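Long-range contact in histidinol-phosphatase (Listeria monocytogenes serotype 4b str. H7858, PDB 6NLR), which probably catalyses the hydrolysis of histidinol phosphate to histidinol in histidine biosynthesis, using a trinuclear metal centre: residues A[33-47]-A[86-100]. Numbering follows the deposited sequence.
With MN (manganese (II) ion), chain D; MN (manganese (II) ion), chain E; CO (cobalt (II) ion), chain F.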
loop_
_atom_site.group_PDB
_atom_site.type_symbol
_atom_site.label_atom_id
_atom_site.label_comp_id
_atom_site.label_asym_id
_atom_site.label_seq_id
_atom_site.Cartn_x
_atom_site.Cartn_y
_atom_site.Cartn_z
ATOM N N ASP A 33 17.493 9.735 5.073
ATOM C CA ASP A 33 18.023 9.433 6.425
ATOM C C ASP A 33 17.088 8.454 7.146
ATOM O O ASP A 33 17.482 7.967 8.186
ATOM C CB ASP A 33 18.301 10.704 7.221
ATOM C CG ASP A 33 17.224 11.739 7.069
ATOM O OD1 ASP A 33 16.076 11.393 7.413
ATOM O OD2 ASP A 33 17.539 12.850 6.546
ATOM N N GLU A 34 15.931 8.112 6.584
ATOM C CA GLU A 34 14.981 7.178 7.234
ATOM C C GLU A 34 14.270 6.359 6.161
ATOM O O GLU A 34 13.892 6.924 5.121
ATOM C CB GLU A 34 14.014 7.965 8.096
ATOM C CG GLU A 34 13.239 7.105 9.044
ATOM C CD GLU A 34 12.471 7.892 10.090
ATOM O OE1 GLU A 34 12.532 9.107 10.040
ATOM O OE2 GLU A 34 11.805 7.271 10.932
ATOM N N TYR A 35 14.125 5.059 6.396
ATOM C CA TYR A 35 13.797 4.070 5.346
ATOM C C TYR A 35 13.061 2.898 5.990
ATOM O O TYR A 35 13.641 2.267 6.893
ATOM C CB TYR A 35 15.106 3.695 4.655
ATOM C CG TYR A 35 15.000 2.789 3.458
ATOM C CD1 TYR A 35 14.889 1.419 3.626
ATOM C CD2 TYR A 35 15.091 3.281 2.170
ATOM C CE1 TYR A 35 14.862 0.558 2.548
ATOM C CE2 TYR A 35 15.039 2.434 1.077
ATOM C CZ TYR A 35 14.939 1.066 1.265
ATOM O OH TYR A 35 14.926 0.199 0.210
ATOM N N SER A 36 11.836 2.621 5.542
ATOM C CA SER A 36 11.000 1.509 6.051
ATOM C C SER A 36 10.935 0.387 5.011
ATOM O O SER A 36 10.545 0.616 3.847
ATOM C CB SER A 36 9.626 1.987 6.471
ATOM O OG SER A 36 9.707 2.799 7.634
ATOM N N ILE A 37 11.323 -0.802 5.454
ATOM C CA ILE A 37 11.125 -2.074 4.736
ATOM C C ILE A 37 9.796 -2.634 5.225
ATOM O O ILE A 37 9.730 -3.062 6.400
ATOM C CB ILE A 37 12.286 -3.032 4.996
ATOM C CG1 ILE A 37 13.622 -2.400 4.599
ATOM C CG2 ILE A 37 12.027 -4.347 4.275
ATOM C CD1 ILE A 37 14.813 -3.114 5.177
ATOM N N VAL A 38 8.787 -2.597 4.360
ATOM C CA VAL A 38 7.423 -3.045 4.699
ATOM C C VAL A 38 6.997 -4.061 3.639
ATOM O O VAL A 38 6.164 -3.753 2.758
ATOM C CB VAL A 38 6.467 -1.848 4.877
ATOM C CG1 VAL A 38 6.735 -1.165 6.212
ATOM C CG2 VAL A 38 6.574 -0.838 3.747
ATOM N N GLU A 39 7.580 -5.245 3.726
ATOM C CA GLU A 39 7.332 -6.324 2.752
ATOM C C GLU A 39 5.880 -6.802 2.894
ATOM O O GLU A 39 5.307 -6.725 4.015
ATOM C CB GLU A 39 8.332 -7.453 2.956
ATOM C CG GLU A 39 8.327 -8.417 1.804
ATOM C CD GLU A 39 8.445 -7.706 0.459
ATOM O OE1 GLU A 39 9.574 -7.410 0.062
ATOM O OE2 GLU A 39 7.386 -7.444 -0.149
ATOM N N HIS A 40 5.291 -7.294 1.804
ATOM C CA HIS A 40 3.933 -7.888 1.842
ATOM C C HIS A 40 3.855 -9.016 2.870
ATOM O O HIS A 40 4.661 -9.968 2.778
ATOM C CB HIS A 40 3.561 -8.429 0.476
ATOM C CG HIS A 40 3.492 -7.353 -0.534
ATOM N ND1 HIS A 40 2.449 -6.455 -0.554
ATOM C CD2 HIS A 40 4.320 -7.040 -1.550
ATOM C CE1 HIS A 40 2.627 -5.618 -1.563
ATOM N NE2 HIS A 40 3.771 -5.958 -2.182
ATOM N N ALA A 41 2.915 -8.925 3.812
ATOM C CA ALA A 41 2.659 -10.002 4.797
ATOM C C ALA A 41 2.080 -11.199 4.057
ATOM O O ALA A 41 1.302 -11.008 3.131
ATOM C CB ALA A 41 1.713 -9.542 5.873
ATOM N N PRO A 42 2.417 -12.444 4.447
ATOM C CA PRO A 42 1.767 -13.634 3.896
ATOM C C PRO A 42 0.227 -13.582 3.944
ATOM O O PRO A 42 -0.320 -13.118 4.939
ATOM C CB PRO A 42 2.280 -14.766 4.802
ATOM C CG PRO A 42 3.630 -14.272 5.286
ATOM C CD PRO A 42 3.447 -12.770 5.443
ATOM N N LEU A 43 -0.441 -14.029 2.873
ATOM C CA LEU A 43 -1.934 -14.052 2.823
ATOM C C LEU A 43 -2.461 -15.219 3.648
ATOM O O LEU A 43 -1.753 -16.196 3.788
ATOM C CB LEU A 43 -2.425 -14.173 1.387
ATOM C CG LEU A 43 -2.004 -13.048 0.449
ATOM C CD1 LEU A 43 -2.532 -13.321 -0.949
ATOM C CD2 LEU A 43 -2.516 -11.720 0.954
ATOM N N SER A 44 -3.660 -15.089 4.209
ATOM C CA SER A 44 -4.435 -16.205 4.804
ATOM C C SER A 44 -4.568 -17.319 3.753
ATOM O O SER A 44 -4.980 -17.005 2.614
ATOM C CB SER A 44 -5.784 -15.722 5.285
ATOM O OG SER A 44 -6.750 -16.749 5.162
ATOM N N SER A 45 -4.246 -18.569 4.109
ATOM C CA SER A 45 -4.472 -19.745 3.233
ATOM C C SER A 45 -5.980 -19.923 2.980
ATOM O O SER A 45 -6.324 -20.366 1.869
ATOM C CB SER A 45 -3.832 -20.996 3.792
ATOM O OG SER A 45 -4.355 -21.285 5.080
ATOM N N GLU A 46 -6.846 -19.590 3.946
ATOM C CA GLU A 46 -8.324 -19.628 3.776
ATOM C C GLU A 46 -8.739 -18.598 2.718
ATOM O O GLU A 46 -9.569 -18.913 1.870
ATOM C CB GLU A 46 -9.081 -19.325 5.074
ATOM C CG GLU A 46 -9.066 -20.456 6.071
ATOM C CD GLU A 46 -9.648 -21.743 5.509
ATOM O OE1 GLU A 46 -10.867 -21.767 5.149
ATOM O OE2 GLU A 46 -8.874 -22.700 5.389
ATOM N N PHE A 47 -8.221 -17.382 2.806
ATOM C CA PHE A 47 -8.513 -16.300 1.835
ATOM C C PHE A 47 -8.144 -16.764 0.418
ATOM O O PHE A 47 -8.884 -16.562 -0.538
ATOM C CB PHE A 47 -7.751 -15.033 2.236
ATOM C CG PHE A 47 -7.883 -13.944 1.215
ATOM C CD1 PHE A 47 -8.985 -13.106 1.221
ATOM C CD2 PHE A 47 -6.944 -13.810 0.208
ATOM C CE1 PHE A 47 -9.136 -12.133 0.241
ATOM C CE2 PHE A 47 -7.093 -12.828 -0.760
ATOM C CZ PHE A 47 -8.190 -12.008 -0.746
ATOM N N LEU A 86 21.672 5.558 7.920
ATOM C CA LEU A 86 20.232 5.471 7.578
ATOM C C LEU A 86 19.523 4.811 8.760
ATOM O O LEU A 86 19.968 3.722 9.158
ATOM C CB LEU A 86 20.098 4.607 6.313
ATOM C CG LEU A 86 18.750 4.645 5.614
ATOM C CD1 LEU A 86 18.497 6.014 5.031
ATOM C CD2 LEU A 86 18.674 3.603 4.508
ATOM N N LEU A 87 18.451 5.418 9.271
ATOM C CA LEU A 87 17.558 4.753 10.240
ATOM C C LEU A 87 16.595 3.847 9.464
ATOM O O LEU A 87 15.732 4.373 8.729
ATOM C CB LEU A 87 16.828 5.801 11.079
ATOM C CG LEU A 87 15.827 5.226 12.086
ATOM C CD1 LEU A 87 16.523 4.220 13.004
ATOM C CD2 LEU A 87 15.170 6.356 12.885
ATOM N N ILE A 88 16.741 2.534 9.622
ATOM C CA ILE A 88 15.899 1.526 8.916
ATOM C C ILE A 88 14.843 0.987 9.877
ATOM O O ILE A 88 15.204 0.562 10.969
ATOM C CB ILE A 88 16.782 0.437 8.291
ATOM C CG1 ILE A 88 17.654 1.069 7.196
ATOM C CG2 ILE A 88 15.933 -0.716 7.779
ATOM C CD1 ILE A 88 18.656 0.156 6.566
ATOM N N HIS A 89 13.585 1.037 9.468
ATOM C CA HIS A 89 12.460 0.392 10.183
ATOM C C HIS A 89 12.097 -0.886 9.423
ATOM O O HIS A 89 12.307 -0.943 8.192
ATOM C CB HIS A 89 11.267 1.340 10.336
ATOM C CG HIS A 89 11.578 2.641 10.990
ATOM N ND1 HIS A 89 11.989 2.728 12.287
ATOM C CD2 HIS A 89 11.520 3.918 10.519
ATOM C CE1 HIS A 89 12.178 4.003 12.609
ATOM N NE2 HIS A 89 11.897 4.758 11.522
ATOM N N ILE A 90 11.615 -1.887 10.148
ATOM C CA ILE A 90 11.225 -3.202 9.590
ATOM C C ILE A 90 9.772 -3.456 9.958
ATOM O O ILE A 90 9.407 -3.355 11.116
ATOM C CB ILE A 90 12.151 -4.307 10.113
ATOM C CG1 ILE A 90 13.623 -3.962 9.863
ATOM C CG2 ILE A 90 11.752 -5.635 9.492
ATOM C CD1 ILE A 90 14.603 -4.894 10.528
ATOM N N GLY A 91 8.967 -3.814 8.980
ATOM C CA GLY A 91 7.581 -4.231 9.227
ATOM C C GLY A 91 6.981 -4.826 7.986
ATOM O O GLY A 91 7.721 -5.432 7.177
ATOM N N PHE A 92 5.671 -4.701 7.858
ATOM C CA PHE A 92 4.915 -5.281 6.732
ATOM C C PHE A 92 4.007 -4.240 6.111
ATOM O O PHE A 92 3.498 -3.334 6.822
ATOM C CB PHE A 92 4.062 -6.447 7.235
ATOM C CG PHE A 92 4.876 -7.569 7.811
ATOM C CD1 PHE A 92 5.571 -8.439 6.978
ATOM C CD2 PHE A 92 4.980 -7.726 9.184
ATOM C CE1 PHE A 92 6.348 -9.462 7.505
ATOM C CE2 PHE A 92 5.724 -8.773 9.706
ATOM C CZ PHE A 92 6.400 -9.636 8.868
ATOM N N GLU A 93 3.789 -4.404 4.809
ATOM C CA GLU A 93 2.570 -3.945 4.127
ATOM C C GLU A 93 1.547 -5.052 4.365
ATOM O O GLU A 93 1.662 -6.144 3.748
ATOM C CB GLU A 93 2.784 -3.666 2.648
ATOM C CG GLU A 93 1.570 -2.978 2.040
ATOM C CD GLU A 93 1.677 -2.657 0.565
ATOM O OE1 GLU A 93 2.722 -2.998 -0.024
ATOM O OE2 GLU A 93 0.717 -2.058 0.020
ATOM N N VAL A 94 0.625 -4.782 5.285
ATOM C CA VAL A 94 -0.401 -5.745 5.738
ATOM C C VAL A 94 -1.626 -5.570 4.848
ATOM O O VAL A 94 -2.156 -4.463 4.777
ATOM C CB VAL A 94 -0.711 -5.539 7.226
ATOM C CG1 VAL A 94 -1.724 -6.552 7.715
ATOM C CG2 VAL A 94 0.567 -5.605 8.062
ATOM N N ASP A 95 -2.063 -6.645 4.199
ATOM C CA ASP A 95 -3.355 -6.656 3.476
ATOM C C ASP A 95 -4.475 -6.524 4.507
ATOM O O ASP A 95 -4.487 -7.308 5.494
ATOM C CB ASP A 95 -3.525 -7.922 2.640
ATOM C CG ASP A 95 -2.867 -7.779 1.290
ATOM O OD1 ASP A 95 -3.530 -7.237 0.362
ATOM O OD2 ASP A 95 -1.687 -8.134 1.209
ATOM N N TYR A 96 -5.384 -5.583 4.281
ATOM C CA TYR A 96 -6.730 -5.624 4.882
ATOM C C TYR A 96 -7.538 -6.617 4.034
ATOM O O TYR A 96 -7.792 -6.360 2.832
ATOM C CB TYR A 96 -7.377 -4.246 5.011
ATOM C CG TYR A 96 -8.693 -4.353 5.724
ATOM C CD1 TYR A 96 -8.737 -4.674 7.079
ATOM C CD2 TYR A 96 -9.893 -4.261 5.042
ATOM C CE1 TYR A 96 -9.943 -4.856 7.736
ATOM C CE2 TYR A 96 -11.105 -4.414 5.696
ATOM C CZ TYR A 96 -11.123 -4.717 7.043
ATOM O OH TYR A 96 -12.305 -4.876 7.675
ATOM N N LEU A 97 -7.858 -7.765 4.633
ATOM C CA LEU A 97 -8.639 -8.854 3.985
ATOM C C LEU A 97 -10.058 -8.837 4.571
ATOM O O LEU A 97 -10.248 -9.249 5.743
ATOM C CB LEU A 97 -7.917 -10.186 4.226
ATOM C CG LEU A 97 -6.502 -10.293 3.649
ATOM C CD1 LEU A 97 -5.868 -11.631 4.018
ATOM C CD2 LEU A 97 -6.473 -10.098 2.128
ATOM N N ILE A 98 -11.003 -8.333 3.785
ATOM C CA ILE A 98 -12.432 -8.177 4.192
ATOM C C ILE A 98 -12.974 -9.561 4.574
ATOM O O ILE A 98 -12.844 -10.500 3.759
ATOM C CB ILE A 98 -13.233 -7.516 3.056
ATOM C CG1 ILE A 98 -12.752 -6.083 2.807
ATOM C CG2 ILE A 98 -14.739 -7.564 3.343
ATOM C CD1 ILE A 98 -13.046 -5.571 1.427
ATOM N N GLY A 99 -13.467 -9.693 5.805
ATOM C CA GLY A 99 -14.009 -10.943 6.355
ATOM C C GLY A 99 -12.935 -11.814 6.989
ATOM O O GLY A 99 -13.305 -12.873 7.490
ATOM N N TYR A 100 -11.651 -11.418 6.981
ATOM C CA TYR A 100 -10.555 -12.220 7.594
ATOM C C TYR A 100 -9.803 -11.417 8.675
ATOM O O TYR A 100 -8.582 -11.637 8.862
ATOM C CB TYR A 100 -9.624 -12.733 6.491
ATOM C CG TYR A 100 -10.293 -13.724 5.578
ATOM C CD1 TYR A 100 -11.097 -13.288 4.542
ATOM C CD2 TYR A 100 -10.170 -15.087 5.778
ATOM C CE1 TYR A 100 -11.736 -14.177 3.701
ATOM C CE2 TYR A 100 -10.796 -15.997 4.935
ATOM C CZ TYR A 100 -11.590 -15.533 3.905
ATOM O OH TYR A 100 -12.236 -16.399 3.080
HETATM MN MN MN D . 4.405 -5.331 -4.126
HETATM MN MN MN E . 0.202 -2.017 -1.995
HETATM CO CO CO F . 3.737 -1.766 -1.485
HETATM O O HOH W 1 0.393 -6.189 1.293
HETATM O O HOH W 2 -0.674 -9.090 3.335
HETATM O O HOH W 3 -0.415 -1.653 -4.204
HETATM O O HOH W 4 1.749 -1.120 -2.193
#
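Phe47 lies with one ring face under Leu97, whose CD2 sits 3.8 Å from the Phe47 centroid, and turns its edge to the face of Tyr100 in a T-shaped pair, planes at 87°. Ser44 N-caps the next helix, its OG accepting from Phe47 N. Upstream, the segments run as neighbouring parallel strands (34-40, 87-95) of the barrel-like PHP domain, their C-terminal ends carrying metal ligands. Glu93 is extended, CG anti to the backbone N (chi1 -171°), and its carboxylate bridges two metals: OE1 binds cobalt at 2.2 Å and OE2 one manganese at 2.1 Å. Ser121 also meets this carboxylate; His6, His8 and Asp258 share the cobalt, His123 and His181 the manganese. Alongside, pointing the same way, His40 gives NE2 to the other manganese at 2.1 Å, a site shared with His14 and His260. A water in the ring plane accepts from His40 ND1 and donates to Glu93 O and to Asp95, which also pairs with His123; water and manganese together hold the imidazole's rotation. On the same sheet face, His89 NE2 donates to the anti lone pair of Glu34 OE2 at 2.6 Å; the oxygen lies in the imidazole plane, the carboxylate turned 55° from it.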